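KmHsv2 (Kluyveromyces marxianus, PDB 3VU4) probably binds phosphoinositides at membranes as a seven-bladed beta-propeller protein of the PROPPIN type, like Atg18. Local coordinates at residues A[208-213]-A[223-228]; A[217-222]-A[233-238]; A[249-254]-A[314-319]; A[269-274]-A[286-291]. One frame throughout, in Å; residues are numbered along the deposited sequence.

Interaction 1 of 4, residues A[208-213]-A[223-228]; sequences DMVATC and FKTEDG
Three backbone hydrogen bonds join 208-213 to 223-228. V210 and F223 form an antiparallel hydrogen-bonded pair. V210 N gives to F223 O at 2.9 Å, and F223 N gives to V210 O at 3.0 Å. Each donor lies in the plane of the carbonyl it meets. The third bond runs from T225 N to D208 O at 2.9 Å. It is straight at the hydrogen (168°), but its donor sits above the carbonyl plane. M209 and K224, between these bonds, are a non-hydrogen-bonded pair.

V210 and F223 share one face of the sheet, with V210 CG1 4.1 Å from F223 CB. T225 crosses V210 obliquely and brings CG2 to 4.0 Å from V210 CB. T212 OG1 meets the F223 ring at its edge, in plane, 3.6 Å from CE1.

Further out, chi1 of 71° puts T212 OG1 between its own backbone N and carbonyl carbon. H194 NE2 hydrogen-bonds this hydroxyl. T225 OG1 takes the same position and bonds to S207 O. M209 turns to the opposite face and touches W248 of the next sheet. This is the antiparallel hairpin of the two middle strands, 209-214 and 219-224, in a four-stranded propeller blade.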
loop_
_atom_site.group_PDB
_atom_site.type_symbol
_atom_site.label_atom_id
_atom_site.label_comp_id
_atom_site.label_asym_id
_atom_site.label_seq_id
_atom_site.Cartn_x
_atom_site.Cartn_y
_atom_site.Cartn_z
ATOM N N ASP A 208 1.283 -7.335 11.978
ATOM C CA ASP A 208 2.279 -7.861 12.896
ATOM C C ASP A 208 3.686 -7.657 12.345
ATOM O O ASP A 208 4.672 -7.888 13.041
ATOM C CB ASP A 208 2.023 -9.343 13.182
ATOM C CG ASP A 208 1.931 -10.172 11.927
ATOM O OD1 ASP A 208 2.731 -11.116 11.776
ATOM O OD2 ASP A 208 1.054 -9.891 11.087
ATOM N N MET A 209 3.780 -7.219 11.094
ATOM C CA MET A 209 5.081 -6.946 10.484
ATOM C C MET A 209 5.023 -5.669 9.657
ATOM O O MET A 209 3.960 -5.276 9.168
ATOM C CB MET A 209 5.531 -8.110 9.592
ATOM C CG MET A 209 5.893 -9.379 10.352
ATOM S SD MET A 209 6.639 -10.643 9.291
ATOM C CE MET A 209 5.204 -11.110 8.193
ATOM N N VAL A 210 6.160 -5.006 9.513
ATOM C CA VAL A 210 6.207 -3.789 8.715
ATOM C C VAL A 210 7.448 -3.828 7.830
ATOM O O VAL A 210 8.543 -4.102 8.311
ATOM C CB VAL A 210 6.232 -2.527 9.598
ATOM C CG1 VAL A 210 7.452 -2.538 10.513
ATOM C CG2 VAL A 210 6.217 -1.294 8.719
ATOM N N ALA A 211 7.270 -3.586 6.532
ATOM C CA ALA A 211 8.396 -3.600 5.600
ATOM C C ALA A 211 8.844 -2.169 5.331
ATOM O O ALA A 211 8.011 -1.265 5.163
ATOM C CB ALA A 211 7.992 -4.281 4.291
ATOM N N THR A 212 10.153 -1.957 5.304
ATOM C CA THR A 212 10.690 -0.622 5.059
ATOM C C THR A 212 11.776 -0.629 3.995
ATOM O O THR A 212 12.390 -1.654 3.701
ATOM C CB THR A 212 11.299 0.006 6.349
ATOM O OG1 THR A 212 12.518 -0.667 6.691
ATOM C CG2 THR A 212 10.330 -0.113 7.509
ATOM N N CYS A 213 12.002 0.528 3.408
ATOM C CA CYS A 213 13.046 0.664 2.411
ATOM C C CYS A 213 13.407 2.127 2.356
ATOM O O CYS A 213 12.549 2.984 2.570
ATOM C CB CYS A 213 12.571 0.184 1.043
ATOM S SG CYS A 213 11.335 1.222 0.302
ATOM N N PHE A 223 10.392 -5.867 9.911
ATOM C CA PHE A 223 10.440 -5.918 11.370
ATOM C C PHE A 223 9.105 -6.363 11.948
ATOM O O PHE A 223 8.065 -6.208 11.306
ATOM C CB PHE A 223 10.754 -4.538 11.981
ATOM C CG PHE A 223 11.986 -3.862 11.420
ATOM C CD1 PHE A 223 11.923 -3.136 10.225
ATOM C CD2 PHE A 223 13.204 -3.933 12.095
ATOM C CE1 PHE A 223 13.054 -2.488 9.715
ATOM C CE2 PHE A 223 14.344 -3.287 11.594
ATOM C CZ PHE A 223 14.268 -2.563 10.401
ATOM N N LYS A 224 9.145 -6.920 13.168
ATOM C CA LYS A 224 7.928 -7.322 13.881
ATOM C C LYS A 224 7.414 -6.014 14.458
ATOM O O LYS A 224 8.191 -5.254 15.034
ATOM C CB LYS A 224 8.232 -8.230 15.068
ATOM C CG LYS A 224 8.626 -9.655 14.776
ATOM C CD LYS A 224 8.897 -10.345 16.114
ATOM C CE LYS A 224 9.417 -11.762 15.947
ATOM N NZ LYS A 224 10.039 -12.263 17.213
ATOM N N THR A 225 6.125 -5.749 14.323
ATOM C CA THR A 225 5.570 -4.511 14.855
ATOM C C THR A 225 5.448 -4.526 16.378
ATOM O O THR A 225 5.364 -3.473 17.017
ATOM C CB THR A 225 4.185 -4.222 14.257
ATOM O OG1 THR A 225 3.330 -5.353 14.468
ATOM C CG2 THR A 225 4.302 -3.931 12.761
ATOM N N GLU A 226 5.443 -5.720 16.962
ATOM C CA GLU A 226 5.324 -5.843 18.406
ATOM C C GLU A 226 6.581 -5.418 19.152
ATOM O O GLU A 226 6.501 -4.630 20.086
ATOM C CB GLU A 226 4.989 -7.272 18.789
ATOM C CG GLU A 226 4.725 -7.451 20.266
ATOM C CD GLU A 226 4.780 -8.902 20.686
ATOM O OE1 GLU A 226 4.267 -9.221 21.783
ATOM O OE2 GLU A 226 5.348 -9.721 19.923
ATOM N N ASP A 227 7.736 -5.942 18.747
ATOM C CA ASP A 227 8.999 -5.605 19.405
ATOM C C ASP A 227 10.047 -4.972 18.492
ATOM O O ASP A 227 11.192 -4.781 18.897
ATOM C CB ASP A 227 9.609 -6.846 20.068
ATOM C CG ASP A 227 9.760 -8.009 19.106
ATOM O OD1 ASP A 227 9.791 -7.776 17.880
ATOM O OD2 ASP A 227 9.859 -9.164 19.575
ATOM N N GLY A 228 9.666 -4.668 17.258
ATOM C CA GLY A 228 10.595 -4.044 16.334
ATOM C C GLY A 228 11.897 -4.767 16.035
ATOM O O GLY A 228 12.885 -4.128 15.681
#

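Interaction 2 of 4, residues A[217-222]-A[233-238]; sequences GTIIRV and EFRRGL. With SO4 (sulfate ion), chain E.
R221 places CG anti to its carbonyl carbon (chi1 -60°) and stays extended to NE. E233 places CG anti to its backbone N (chi1 -153°) and is also extended. The two side chains run side by side and point the same way. They end in a salt bridge, R221 NE to E233 OE2 at 2.7 Å. OE2 lies near the guanidinium plane, whereas NE meets the carboxylate from above, with the two planes 69° apart. R221 NH1 gives a second bond, 3.1 Å to sulfate O1. I219 CG2 lies over the R221 guanidinium, offset toward its rim, and is 3.4 Å from E233 CG. R235, bent at chi2 and chi3, lies alongside I219 with NH1 3.7 Å from I219 CD1.

Below these side chains the backbones pair. I220 and F234 exchange bonds (I220 N to F234 O 3.0 Å, F234 N to I220 O 2.9 Å), and R236 N gives to T218 O at 2.8 Å. F234 to G237 spell the FRRG motif of the PROPPINs, which in relatives serves phosphoinositide binding. An alanine at R221 would lose both the E233 salt bridge and the sulfate bond, and would probably weaken anion binding here.

The sulfate is probably from the crystallisation liquor; H194, T195, N196 and S214 also hold it, as a lipid phosphate might be held. R236 forms a salt bridge with D239. On the other face, I220 packs on C213 of strand 209-214, M246 of strand 243-248 and L255 and V257 of strand 254-259, while F234 meets F267.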
loop_
_atom_site.group_PDB
_atom_site.type_symbol
_atom_site.label_atom_id
_atom_site.label_comp_id
_atom_site.label_asym_id
_atom_site.label_seq_id
_atom_site.Cartn_x
_atom_site.Cartn_y
_atom_site.Cartn_z
ATOM N N GLY A 217 17.899 2.784 -2.007
ATOM C CA GLY A 217 18.500 1.825 -1.096
ATOM C C GLY A 217 18.587 0.420 -1.667
ATOM O O GLY A 217 17.669 -0.089 -2.321
ATOM N N THR A 218 19.710 -0.217 -1.396
ATOM C CA THR A 218 19.964 -1.572 -1.849
ATOM C C THR A 218 19.285 -2.601 -0.930
ATOM O O THR A 218 19.211 -3.784 -1.252
ATOM C CB THR A 218 21.481 -1.804 -1.870
ATOM O OG1 THR A 218 21.776 -3.174 -1.556
ATOM C CG2 THR A 218 22.145 -0.891 -0.839
ATOM N N ILE A 219 18.753 -2.126 0.189
ATOM C CA ILE A 219 18.147 -3.000 1.176
ATOM C C ILE A 219 16.710 -2.735 1.569
ATOM O O ILE A 219 16.306 -1.588 1.748
ATOM C CB ILE A 219 18.981 -2.962 2.468
ATOM C CG1 ILE A 219 20.432 -3.341 2.176
ATOM C CG2 ILE A 219 18.411 -3.901 3.494
ATOM C CD1 ILE A 219 21.377 -3.133 3.367
ATOM N N ILE A 220 15.944 -3.819 1.676
ATOM C CA ILE A 220 14.559 -3.769 2.120
ATOM C C ILE A 220 14.552 -4.556 3.449
ATOM O O ILE A 220 15.163 -5.626 3.548
ATOM C CB ILE A 220 13.608 -4.438 1.109
ATOM C CG1 ILE A 220 13.570 -3.629 -0.189
ATOM C CG2 ILE A 220 12.202 -4.531 1.697
ATOM C CD1 ILE A 220 12.688 -4.223 -1.275
ATOM N N ARG A 221 13.896 -4.018 4.476
ATOM C CA ARG A 221 13.860 -4.678 5.777
ATOM C C ARG A 221 12.463 -4.961 6.293
ATOM O O ARG A 221 11.511 -4.232 5.999
ATOM C CB ARG A 221 14.606 -3.851 6.828
ATOM C CG ARG A 221 16.064 -3.615 6.498
ATOM C CD ARG A 221 16.843 -3.040 7.675
ATOM N NE ARG A 221 18.277 -3.073 7.405
ATOM C CZ ARG A 221 19.008 -2.022 7.031
ATOM N NH1 ARG A 221 18.452 -0.821 6.889
ATOM N NH2 ARG A 221 20.295 -2.181 6.752
ATOM N N VAL A 222 12.345 -6.034 7.073
ATOM C CA VAL A 222 11.068 -6.401 7.648
ATOM C C VAL A 222 11.240 -6.552 9.144
ATOM O O VAL A 222 12.132 -7.277 9.593
ATOM C CB VAL A 222 10.548 -7.724 7.075
ATOM C CG1 VAL A 222 9.151 -7.985 7.602
ATOM C CG2 VAL A 222 10.546 -7.680 5.559
ATOM N N GLU A 233 15.712 -9.443 5.736
ATOM C CA GLU A 233 16.450 -8.426 5.018
ATOM C C GLU A 233 16.669 -8.950 3.598
ATOM O O GLU A 233 17.073 -10.098 3.405
ATOM C CB GLU A 233 17.791 -8.105 5.701
ATOM C CG GLU A 233 18.260 -6.686 5.400
ATOM C CD GLU A 233 19.532 -6.263 6.138
ATOM O OE1 GLU A 233 20.640 -6.638 5.699
ATOM O OE2 GLU A 233 19.424 -5.549 7.157
ATOM N N PHE A 234 16.362 -8.107 2.613
ATOM C CA PHE A 234 16.525 -8.471 1.213
ATOM C C PHE A 234 17.410 -7.454 0.500
ATOM O O PHE A 234 17.387 -6.271 0.822
ATOM C CB PHE A 234 15.164 -8.519 0.530
ATOM C CG PHE A 234 14.178 -9.413 1.209
ATOM C CD1 PHE A 234 14.304 -10.793 1.132
ATOM C CD2 PHE A 234 13.113 -8.874 1.922
ATOM C CE1 PHE A 234 13.378 -11.629 1.757
ATOM C CE2 PHE A 234 12.181 -9.700 2.551
ATOM C CZ PHE A 234 12.316 -11.082 2.465
ATOM N N ARG A 235 18.189 -7.917 -0.467
ATOM C CA ARG A 235 19.063 -7.034 -1.228
ATOM C C ARG A 235 18.420 -6.879 -2.588
ATOM O O ARG A 235 18.013 -7.862 -3.195
ATOM C CB ARG A 235 20.441 -7.664 -1.381
ATOM C CG ARG A 235 20.994 -8.199 -0.076
ATOM C CD ARG A 235 21.768 -7.149 0.673
ATOM N NE ARG A 235 23.184 -7.221 0.328
ATOM C CZ ARG A 235 24.103 -6.362 0.756
ATOM N NH1 ARG A 235 23.755 -5.354 1.550
ATOM N NH2 ARG A 235 25.371 -6.521 0.396
ATOM N N ARG A 236 18.307 -5.649 -3.065
ATOM C CA ARG A 236 17.699 -5.421 -4.363
ATOM C C ARG A 236 18.744 -5.671 -5.430
ATOM O O ARG A 236 18.430 -5.985 -6.581
ATOM C CB ARG A 236 17.155 -3.994 -4.430
ATOM C CG ARG A 236 15.860 -3.834 -3.646
ATOM C CD ARG A 236 15.521 -2.392 -3.283
ATOM N NE ARG A 236 15.430 -1.456 -4.407
ATOM C CZ ARG A 236 15.032 -1.757 -5.642
ATOM N NH1 ARG A 236 14.681 -2.998 -5.974
ATOM N NH2 ARG A 236 14.960 -0.792 -6.544
ATOM N N GLY A 237 20.001 -5.556 -5.028
ATOM C CA GLY A 237 21.090 -5.779 -5.956
ATOM C C GLY A 237 20.960 -5.068 -7.296
ATOM O O GLY A 237 21.090 -3.842 -7.384
ATOM N N LEU A 238 20.697 -5.854 -8.338
ATOM C CA LEU A 238 20.573 -5.365 -9.711
ATOM C C LEU A 238 19.669 -4.155 -9.968
ATOM O O LEU A 238 20.099 -3.170 -10.589
ATOM C CB LEU A 238 20.151 -6.526 -10.624
ATOM C CG LEU A 238 21.294 -7.362 -11.217
ATOM C CD1 LEU A 238 21.975 -6.560 -12.323
ATOM C CD2 LEU A 238 22.298 -7.754 -10.125
HETATM S S SO4 E . 20.234 2.120 4.534
HETATM O O1 SO4 E . 20.047 1.664 5.924
HETATM O O2 SO4 E . 19.511 1.205 3.632
HETATM O O3 SO4 E . 19.697 3.484 4.361
HETATM O O4 SO4 E . 21.676 2.136 4.226
#

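Interaction 3 of 4, residues A[249-254]-A[314-319]; sequences STDGSK and ISESSL
Residues S249 to G252 make a type I beta turn, with G252 N bonded to S249 O at 2.9 Å. The turn is closed behind by S249 N to K254 O at 2.8 Å. G252 has positive phi, a conformation that favours glycine. In 314-319 the chain also reverses, with I314 N bonded to S318 O at 2.8 Å. S315 OG accepts from both S317 N and S318 N, giving an ST turn and an ST motif together. D251 OD1 accepts from S253 N, an Asx turn, and S249 OG accepts from K254 N.

Both loops join the first two strands of a propeller blade: 243-248 to 254-259, and 310-313 to 318-323. The contact therefore links neighbouring blades at the same end of the propeller.

No direct hydrogen bond crosses between the loops. T250 has OG1 between its backbone N and carbonyl carbon (chi1 56°), which lays it against the S315 peptide, 3.1 Å from S315 C. T250 OG1 also lies 3.5 Å from E316 CG. D251 and E316 cross at about a right angle. Their carboxylates are close, with D251 OD2 3.4 Å from E316 OE2. D272 brings a third acid near D251. Such crowding might raise the pKa of one of them, though K254, in a long, weak ion pair with D272, would offset part of this. Water 1 bridges the loops: it donates to E316 O at 2.7 Å and hydrogen-bonds S249 OG at 2.7 Å. K254 NZ gives it a weak bond and also bonds S253 OG.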
loop_
_atom_site.group_PDB
_atom_site.type_symbol
_atom_site.label_atom_id
_atom_site.label_comp_id
_atom_site.label_asym_id
_atom_site.label_seq_id
_atom_site.Cartn_x
_atom_site.Cartn_y
_atom_site.Cartn_z
ATOM N N SER A 249 1.519 -10.004 0.226
ATOM C CA SER A 249 0.515 -10.966 -0.232
ATOM C C SER A 249 -0.449 -11.170 0.940
ATOM O O SER A 249 -0.105 -10.905 2.090
ATOM C CB SER A 249 1.164 -12.288 -0.660
ATOM O OG SER A 249 1.911 -12.870 0.393
ATOM N N THR A 250 -1.657 -11.631 0.650
ATOM C CA THR A 250 -2.679 -11.795 1.682
ATOM C C THR A 250 -2.330 -12.604 2.935
ATOM O O THR A 250 -2.819 -12.290 4.019
ATOM C CB THR A 250 -3.985 -12.319 1.062
ATOM O OG1 THR A 250 -3.737 -13.545 0.365
ATOM C CG2 THR A 250 -4.535 -11.296 0.082
ATOM N N ASP A 251 -1.486 -13.626 2.813
ATOM C CA ASP A 251 -1.095 -14.413 3.989
ATOM C C ASP A 251 0.208 -13.897 4.624
ATOM O O ASP A 251 0.702 -14.470 5.601
ATOM C CB ASP A 251 -0.931 -15.890 3.619
ATOM C CG ASP A 251 0.133 -16.111 2.559
ATOM O OD1 ASP A 251 0.884 -15.160 2.232
ATOM O OD2 ASP A 251 0.223 -17.242 2.050
ATOM N N GLY A 252 0.760 -12.822 4.063
ATOM C CA GLY A 252 1.987 -12.244 4.589
ATOM C C GLY A 252 3.256 -12.970 4.177
ATOM O O GLY A 252 4.340 -12.694 4.698
ATOM N N SER A 253 3.119 -13.893 3.234
ATOM C CA SER A 253 4.236 -14.696 2.737
ATOM C C SER A 253 5.189 -14.015 1.747
ATOM O O SER A 253 6.397 -14.212 1.806
ATOM C CB SER A 253 3.695 -15.970 2.081
ATOM O OG SER A 253 4.699 -16.583 1.285
ATOM N N LYS A 254 4.649 -13.246 0.812
ATOM C CA LYS A 254 5.490 -12.585 -0.173
ATOM C C LYS A 254 5.327 -11.084 -0.200
ATOM O O LYS A 254 4.284 -10.536 0.154
ATOM C CB LYS A 254 5.223 -13.161 -1.559
ATOM C CG LYS A 254 5.690 -14.586 -1.686
ATOM C CD LYS A 254 5.168 -15.236 -2.936
ATOM C CE LYS A 254 5.362 -16.749 -2.862
ATOM N NZ LYS A 254 4.626 -17.337 -1.696
ATOM N N ILE A 314 -4.278 -9.831 -4.420
ATOM C CA ILE A 314 -5.691 -10.150 -4.313
ATOM C C ILE A 314 -5.836 -11.588 -3.845
ATOM O O ILE A 314 -6.942 -12.107 -3.733
ATOM C CB ILE A 314 -6.417 -9.968 -5.667
ATOM C CG1 ILE A 314 -5.797 -10.868 -6.733
ATOM C CG2 ILE A 314 -6.335 -8.522 -6.095
ATOM C CD1 ILE A 314 -6.591 -10.911 -8.030
ATOM N N SER A 315 -4.699 -12.221 -3.576
ATOM C CA SER A 315 -4.664 -13.598 -3.114
ATOM C C SER A 315 -3.241 -13.890 -2.681
ATOM O O SER A 315 -2.415 -12.984 -2.586
ATOM C CB SER A 315 -5.051 -14.552 -4.231
ATOM O OG SER A 315 -3.923 -14.894 -5.008
ATOM N N GLU A 316 -2.947 -15.156 -2.430
ATOM C CA GLU A 316 -1.612 -15.531 -2.000
ATOM C C GLU A 316 -0.663 -15.619 -3.178
ATOM O O GLU A 316 0.557 -15.550 -3.004
ATOM C CB GLU A 316 -1.659 -16.866 -1.256
ATOM C CG GLU A 316 -2.433 -16.784 0.047
ATOM C CD GLU A 316 -2.475 -18.094 0.816
ATOM O OE1 GLU A 316 -3.043 -18.100 1.933
ATOM O OE2 GLU A 316 -1.947 -19.115 0.314
ATOM N N SER A 317 -1.223 -15.751 -4.377
ATOM C CA SER A 317 -0.403 -15.864 -5.576
ATOM C C SER A 317 -0.686 -14.828 -6.674
ATOM O O SER A 317 0.084 -14.720 -7.629
ATOM C CB SER A 317 -0.553 -17.266 -6.164
ATOM O OG SER A 317 -1.888 -17.483 -6.587
ATOM N N SER A 318 -1.781 -14.080 -6.553
ATOM C CA SER A 318 -2.115 -13.075 -7.566
ATOM C C SER A 318 -2.140 -11.648 -7.042
ATOM O O SER A 318 -2.473 -11.409 -5.882
ATOM C CB SER A 318 -3.469 -13.384 -8.207
ATOM O OG SER A 318 -3.371 -14.544 -9.009
ATOM N N LEU A 319 -1.787 -10.704 -7.910
ATOM C CA LEU A 319 -1.797 -9.299 -7.549
ATOM C C LEU A 319 -2.167 -8.456 -8.765
ATOM O O LEU A 319 -2.047 -8.901 -9.909
ATOM C CB LEU A 319 -0.432 -8.884 -6.995
ATOM C CG LEU A 319 0.779 -8.960 -7.918
ATOM C CD1 LEU A 319 0.898 -7.659 -8.670
ATOM C CD2 LEU A 319 2.048 -9.207 -7.107
HETATM O O HOH W 1 2.154 -15.298 -0.854
#

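Interaction 4 of 4, residues A[269-274]-A[286-291]; sequences IFNDQD and MKYFQS
The tight part of this small contact, 180 Å² in all, is Q290 against the backbone of 269-271. Q290 CG is anti to its carbonyl carbon, and the chain bends at chi2 (55°). That lays CG 3.3 Å from I269 O and brings the amide beside F270 CA. Q290 NE2 turns back to its own segment and gives a bond of 3.2 Å to Y288 O, from above the carbonyl plane. It also bonds E268 OE2.

The looser part is N271 beside Y288. N271 ND2 comes obliquely to the ring, 3.7 Å from Y288 CD2, with amide and ring planes 64° apart. The polar ends look to other partners: N271 OD1 to N275 ND2, and Y288 OH to K276 O.

An alanine at Q290 would remove the amide, with its bonds to Y288 O and E268 OE2, and the packing on I269 O and F270 CA, and would probably loosen the hold of 286-291 on 269-271.

No hydrogen bond joins the two segments directly. The contact itself rests on van der Waals approach. The polar bonds lie within 286-291 or run to E268, N275 and K276, so they probably fix the shape of each loop more than they join the two.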
loop_
_atom_site.group_PDB
_atom_site.type_symbol
_atom_site.label_atom_id
_atom_site.label_comp_id
_atom_site.label_asym_id
_atom_site.label_seq_id
_atom_site.Cartn_x
_atom_site.Cartn_y
_atom_site.Cartn_z
ATOM N N ILE A 269 9.042 -13.833 2.521
ATOM C CA ILE A 269 9.184 -13.725 3.976
ATOM C C ILE A 269 9.168 -15.134 4.606
ATOM O O ILE A 269 9.955 -15.444 5.509
ATOM C CB ILE A 269 8.066 -12.842 4.589
ATOM C CG1 ILE A 269 8.405 -11.358 4.387
ATOM C CG2 ILE A 269 7.907 -13.136 6.076
ATOM C CD1 ILE A 269 8.292 -10.871 2.954
ATOM N N PHE A 270 8.264 -15.983 4.138
ATOM C CA PHE A 270 8.213 -17.362 4.612
ATOM C C PHE A 270 7.609 -18.212 3.505
ATOM O O PHE A 270 6.785 -17.721 2.729
ATOM C CB PHE A 270 7.425 -17.479 5.931
ATOM C CG PHE A 270 5.932 -17.316 5.798
ATOM C CD1 PHE A 270 5.140 -18.361 5.327
ATOM C CD2 PHE A 270 5.307 -16.135 6.216
ATOM C CE1 PHE A 270 3.745 -18.245 5.275
ATOM C CE2 PHE A 270 3.917 -16.006 6.170
ATOM C CZ PHE A 270 3.135 -17.068 5.697
ATOM N N ASN A 271 8.040 -19.470 3.404
ATOM C CA ASN A 271 7.528 -20.333 2.355
ATOM C C ASN A 271 6.055 -20.672 2.562
ATOM O O ASN A 271 5.642 -21.165 3.603
ATOM C CB ASN A 271 8.356 -21.598 2.220
ATOM C CG ASN A 271 8.016 -22.357 0.962
ATOM O OD1 ASN A 271 6.892 -22.828 0.806
ATOM N ND2 ASN A 271 8.976 -22.461 0.042
ATOM N N ASP A 272 5.293 -20.383 1.516
ATOM C CA ASP A 272 3.847 -20.520 1.435
ATOM C C ASP A 272 3.281 -21.886 1.050
ATOM O O ASP A 272 2.219 -22.282 1.508
ATOM C CB ASP A 272 3.359 -19.496 0.407
ATOM C CG ASP A 272 2.181 -18.741 0.880
ATOM O OD1 ASP A 272 1.938 -18.776 2.099
ATOM O OD2 ASP A 272 1.502 -18.106 0.054
ATOM N N GLN A 273 3.995 -22.574 0.172
ATOM C CA GLN A 273 3.589 -23.856 -0.374
ATOM C C GLN A 273 3.647 -25.074 0.554
ATOM O O GLN A 273 4.158 -25.012 1.675
ATOM C CB GLN A 273 4.455 -24.138 -1.602
ATOM C CG GLN A 273 4.758 -22.904 -2.446
ATOM C CD GLN A 273 3.561 -22.449 -3.261
ATOM O OE1 GLN A 273 3.341 -22.917 -4.383
ATOM N NE2 GLN A 273 2.767 -21.543 -2.693
ATOM N N ASP A 274 3.091 -26.176 0.054
ATOM C CA ASP A 274 3.112 -27.466 0.740
ATOM C C ASP A 274 4.169 -28.169 -0.100
ATOM O O ASP A 274 3.883 -28.664 -1.191
ATOM C CB ASP A 274 1.774 -28.186 0.604
ATOM C CG ASP A 274 1.770 -29.524 1.301
ATOM O OD1 ASP A 274 2.039 -29.558 2.524
ATOM O OD2 ASP A 274 1.505 -30.543 0.630
ATOM N N MET A 286 14.895 -31.866 1.826
ATOM C CA MET A 286 14.618 -30.521 1.346
ATOM C C MET A 286 14.340 -29.485 2.436
ATOM O O MET A 286 13.528 -29.705 3.333
ATOM C CB MET A 286 13.440 -30.542 0.368
ATOM C CG MET A 286 13.793 -31.008 -1.033
ATOM S SD MET A 286 15.115 -30.040 -1.793
ATOM C CE MET A 286 14.378 -28.380 -1.831
ATOM N N LYS A 287 15.038 -28.356 2.347
ATOM C CA LYS A 287 14.856 -27.248 3.282
ATOM C C LYS A 287 14.477 -26.031 2.445
ATOM O O LYS A 287 14.914 -25.896 1.292
ATOM C CB LYS A 287 16.147 -26.969 4.049
ATOM C CG LYS A 287 16.536 -28.067 5.005
ATOM C CD LYS A 287 15.515 -28.208 6.094
ATOM C CE LYS A 287 15.811 -29.435 6.931
ATOM N NZ LYS A 287 14.730 -29.674 7.929
ATOM N N TYR A 288 13.660 -25.151 3.006
ATOM C CA TYR A 288 13.230 -23.961 2.265
ATOM C C TYR A 288 13.526 -22.669 3.015
ATOM O O TYR A 288 12.667 -22.114 3.699
ATOM C CB TYR A 288 11.730 -24.052 1.936
ATOM C CG TYR A 288 11.386 -25.293 1.141
ATOM C CD1 TYR A 288 11.173 -26.527 1.784
ATOM C CD2 TYR A 288 11.353 -25.262 -0.256
ATOM C CE1 TYR A 288 10.946 -27.695 1.052
ATOM C CE2 TYR A 288 11.127 -26.424 -0.998
ATOM C CZ TYR A 288 10.927 -27.641 -0.336
ATOM O OH TYR A 288 10.739 -28.795 -1.065
ATOM N N PHE A 289 14.759 -22.196 2.890
ATOM C CA PHE A 289 15.144 -20.962 3.561
ATOM C C PHE A 289 14.884 -19.775 2.646
ATOM O O PHE A 289 14.834 -19.918 1.420
ATOM C CB PHE A 289 16.613 -21.025 3.983
ATOM C CG PHE A 289 16.906 -22.133 4.956
ATOM C CD1 PHE A 289 16.053 -22.373 6.032
ATOM C CD2 PHE A 289 18.026 -22.946 4.798
ATOM C CE1 PHE A 289 16.312 -23.411 6.933
ATOM C CE2 PHE A 289 18.290 -23.978 5.691
ATOM C CZ PHE A 289 17.434 -24.209 6.757
ATOM N N GLN A 290 14.711 -18.606 3.251
ATOM C CA GLN A 290 14.429 -17.399 2.486
ATOM C C GLN A 290 15.647 -16.750 1.849
ATOM O O GLN A 290 16.610 -16.395 2.526
ATOM C CB GLN A 290 13.691 -16.392 3.364
ATOM C CG GLN A 290 12.252 -16.804 3.653
ATOM C CD GLN A 290 12.153 -18.203 4.258
ATOM O OE1 GLN A 290 12.612 -18.441 5.382
ATOM N NE2 GLN A 290 11.561 -19.136 3.510
ATOM N N SER A 291 15.589 -16.606 0.530
ATOM C CA SER A 291 16.669 -15.988 -0.220
ATOM C C SER A 291 16.816 -14.524 0.142
ATOM O O SER A 291 15.848 -13.848 0.500
ATOM C CB SER A 291 16.417 -16.083 -1.721
ATOM O OG SER A 291 17.394 -15.333 -2.423
#

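Interactions 1 and 2 share strand 219-224 and lie in one blade, their centres 15 Å apart. T212 N and R221 O, 2.7 Å apart, probably hydrogen-bond between them. H194 ties both to the sulfate site, since it bonds T212 and also the sulfate held by R221. Interaction 4 meets interaction 2 where F234 CD1 lies 3.5 Å from S291 O. Interaction 4 is nested inside the loop closed by interaction 3. These two touch through S253 O and I269 N, 2.8 Å apart, a probable hydrogen bond. M209 of interaction 1 packs on both G252 and I269. Interactions 2 and 3 do not touch; their nearest atoms are about 7 Å apart.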